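PDB 4I45: uncharacterized protein from Photobacterium profundum, which is an uncharacterised hot-dog-fold protein of the 4-hydroxybenzoyl-CoA thioesterase family, probably a thioester hydrolase, that carries a bound magnesium ion. Local coordinates for residues A[53-58]-A[123-128]. Sequence-based numbering, arbitrary orientation.
With MG (magnesium ion), chain B.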
loop_
_atom_site.group_PDB
_atom_site.type_symbol
_atom_site.label_atom_id
_atom_site.label_comp_id
_atom_site.label_asym_id
_atom_site.label_seq_id
_atom_site.Cartn_x
_atom_site.Cartn_y
_atom_site.Cartn_z
ATOM N N HIS A 53 -4.143 13.222 -28.380
ATOM C CA HIS A 53 -5.463 13.784 -28.161
ATOM C C HIS A 53 -5.589 14.675 -26.941
ATOM O O HIS A 53 -6.600 15.360 -26.792
ATOM C CB HIS A 53 -6.506 12.669 -28.060
ATOM C CG HIS A 53 -6.627 11.821 -29.291
ATOM N ND1 HIS A 53 -7.588 12.043 -30.234
ATOM C CD2 HIS A 53 -5.842 10.752 -29.765
ATOM C CE1 HIS A 53 -7.441 11.108 -31.222
ATOM N NE2 HIS A 53 -6.351 10.358 -30.957
ATOM N N GLY A 54 -4.597 14.704 -26.054
ATOM C CA GLY A 54 -4.716 15.511 -24.815
ATOM C C GLY A 54 -5.802 15.014 -23.869
ATOM O O GLY A 54 -6.380 15.787 -23.095
ATOM N N LEU A 55 -6.055 13.710 -23.913
ATOM C CA LEU A 55 -7.158 13.115 -23.152
ATOM C C LEU A 55 -6.605 12.082 -22.194
ATOM O O LEU A 55 -5.561 11.473 -22.455
ATOM C CB LEU A 55 -8.177 12.432 -24.070
ATOM C CG LEU A 55 -8.848 13.363 -25.082
ATOM C CD1 LEU A 55 -9.791 12.590 -25.996
ATOM C CD2 LEU A 55 -9.559 14.521 -24.364
ATOM N N GLY A 56 -7.312 11.890 -21.073
ATOM C CA GLY A 56 -7.017 10.798 -20.154
ATOM C C GLY A 56 -8.284 10.234 -19.621
ATOM O O GLY A 56 -9.332 10.861 -19.635
ATOM N N PHE A 57 -8.158 9.012 -19.117
ATOM C CA PHE A 57 -9.278 8.382 -18.453
ATOM C C PHE A 57 -9.174 8.564 -16.946
ATOM O O PHE A 57 -8.079 8.559 -16.377
ATOM C CB PHE A 57 -9.393 6.878 -18.763
ATOM C CG PHE A 57 -9.672 6.572 -20.190
ATOM C CD1 PHE A 57 -10.642 7.279 -20.898
ATOM C CD2 PHE A 57 -8.923 5.629 -20.868
ATOM C CE1 PHE A 57 -10.873 7.031 -22.239
ATOM C CE2 PHE A 57 -9.165 5.373 -22.197
ATOM C CZ PHE A 57 -10.157 6.067 -22.882
ATOM N N ALA A 58 -10.330 8.740 -16.321
ATOM C CA ALA A 58 -10.428 8.844 -14.884
ATOM C C ALA A 58 -11.551 7.949 -14.401
ATOM O O ALA A 58 -12.594 7.868 -15.023
ATOM C CB ALA A 58 -10.709 10.276 -14.469
ATOM N N PRO A 123 -15.242 12.918 -26.388
ATOM C CA PRO A 123 -15.494 11.587 -26.930
ATOM C C PRO A 123 -14.233 10.726 -26.848
ATOM O O PRO A 123 -13.131 11.218 -26.989
ATOM C CB PRO A 123 -15.932 11.867 -28.372
ATOM C CG PRO A 123 -16.472 13.282 -28.329
ATOM C CD PRO A 123 -15.566 13.981 -27.360
ATOM N N VAL A 124 -14.400 9.456 -26.512
ATOM C CA VAL A 124 -13.286 8.505 -26.620
ATOM C C VAL A 124 -12.928 8.359 -28.108
ATOM O O VAL A 124 -13.816 8.057 -28.917
ATOM C CB VAL A 124 -13.650 7.120 -26.048
ATOM C CG1 VAL A 124 -12.461 6.182 -26.186
ATOM C CG2 VAL A 124 -14.118 7.247 -24.569
ATOM N N PRO A 125 -11.643 8.583 -28.477
ATOM C CA PRO A 125 -11.302 8.364 -29.890
ATOM C C PRO A 125 -11.461 6.919 -30.354
ATOM O O PRO A 125 -11.290 5.997 -29.549
ATOM C CB PRO A 125 -9.828 8.835 -30.001
ATOM C CG PRO A 125 -9.604 9.685 -28.739
ATOM C CD PRO A 125 -10.474 9.019 -27.696
ATOM N N ALA A 126 -11.797 6.703 -31.615
ATOM C CA ALA A 126 -11.972 5.358 -32.162
ATOM C C ALA A 126 -10.707 4.505 -32.033
ATOM O O ALA A 126 -10.769 3.314 -31.736
ATOM C CB ALA A 126 -12.429 5.435 -33.608
ATOM N N ASP A 127 -9.532 5.117 -32.168
ATOM C CA ASP A 127 -8.309 4.315 -32.191
ATOM C C ASP A 127 -8.003 3.585 -30.876
ATOM O O ASP A 127 -7.571 2.454 -30.938
ATOM C CB ASP A 127 -7.089 5.082 -32.730
ATOM C CG ASP A 127 -6.779 6.369 -31.989
ATOM O OD1 ASP A 127 -6.006 7.187 -32.543
ATOM O OD2 ASP A 127 -7.264 6.665 -30.867
ATOM N N ILE A 128 -8.268 4.172 -29.711
ATOM C CA ILE A 128 -7.881 3.509 -28.461
ATOM C C ILE A 128 -8.798 2.306 -28.192
ATOM O O ILE A 128 -8.339 1.313 -27.636
ATOM C CB ILE A 128 -7.736 4.503 -27.240
ATOM C CG1 ILE A 128 -7.182 3.791 -25.999
ATOM C CG2 ILE A 128 -9.041 5.157 -26.902
ATOM C CD1 ILE A 128 -6.920 4.747 -24.850
HETATM MG MG MG B . -5.573 9.105 -32.374
HETATM O O HOH W 1 -7.202 9.415 -33.757
HETATM O O HOH W 2 -3.895 8.539 -31.137
#
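A magnesium ion joins H53 and D127, which lie more than seventy residues apart in sequence and share no direct polar bond. NE2 of H53 and OD1 of D127 each lie 2.0 Å from the metal, and two waters, both close to the plane of the imidazole, add further ligands at 2.2 Å. The carboxylate binds through one oxygen; OD2 of D127 stays 3.3 Å from the ion. The carboxylate plane of D127 stands nearly perpendicular (88°) to the imidazole, and H53 and D127 reach the ion one from each segment. D127 places CG between its own backbone N and carbonyl carbon (chi1 56°), which brings OD1 to the metal although the side chain does not start out in that direction.

P125 covers one face of the imidazole: its CG sits over the ring, 3.6 Å from the H53 centroid and 17° off the normal, a CH-pi contact displaced toward ND1. The same proline ring is flanked by L55, whose CD1 also comes to 3.7 Å from O of P123. Farther along 53-58, F57 meets two aliphatic chains: CD1 of the extended I128 side chain reaches CE2 of F57 at 3.5 Å, while CG2 of V124 lies against CE1 and CG1 against CZ, obliquely to the ring.

L49 of helix 43-53 packs against L55, F57, P125 and I128, and C114 of strand 106-115 touches L55, F57 and V124. The contact thus joins the end of helix 43-53 and the start of strand 56-66 of the hot-dog sheet to the short C-terminal helix 126-129. With one nitrogen, one carboxylate oxygen and two waters among its ligands, the ion probably polarises its waters and partly offsets the charge of D127.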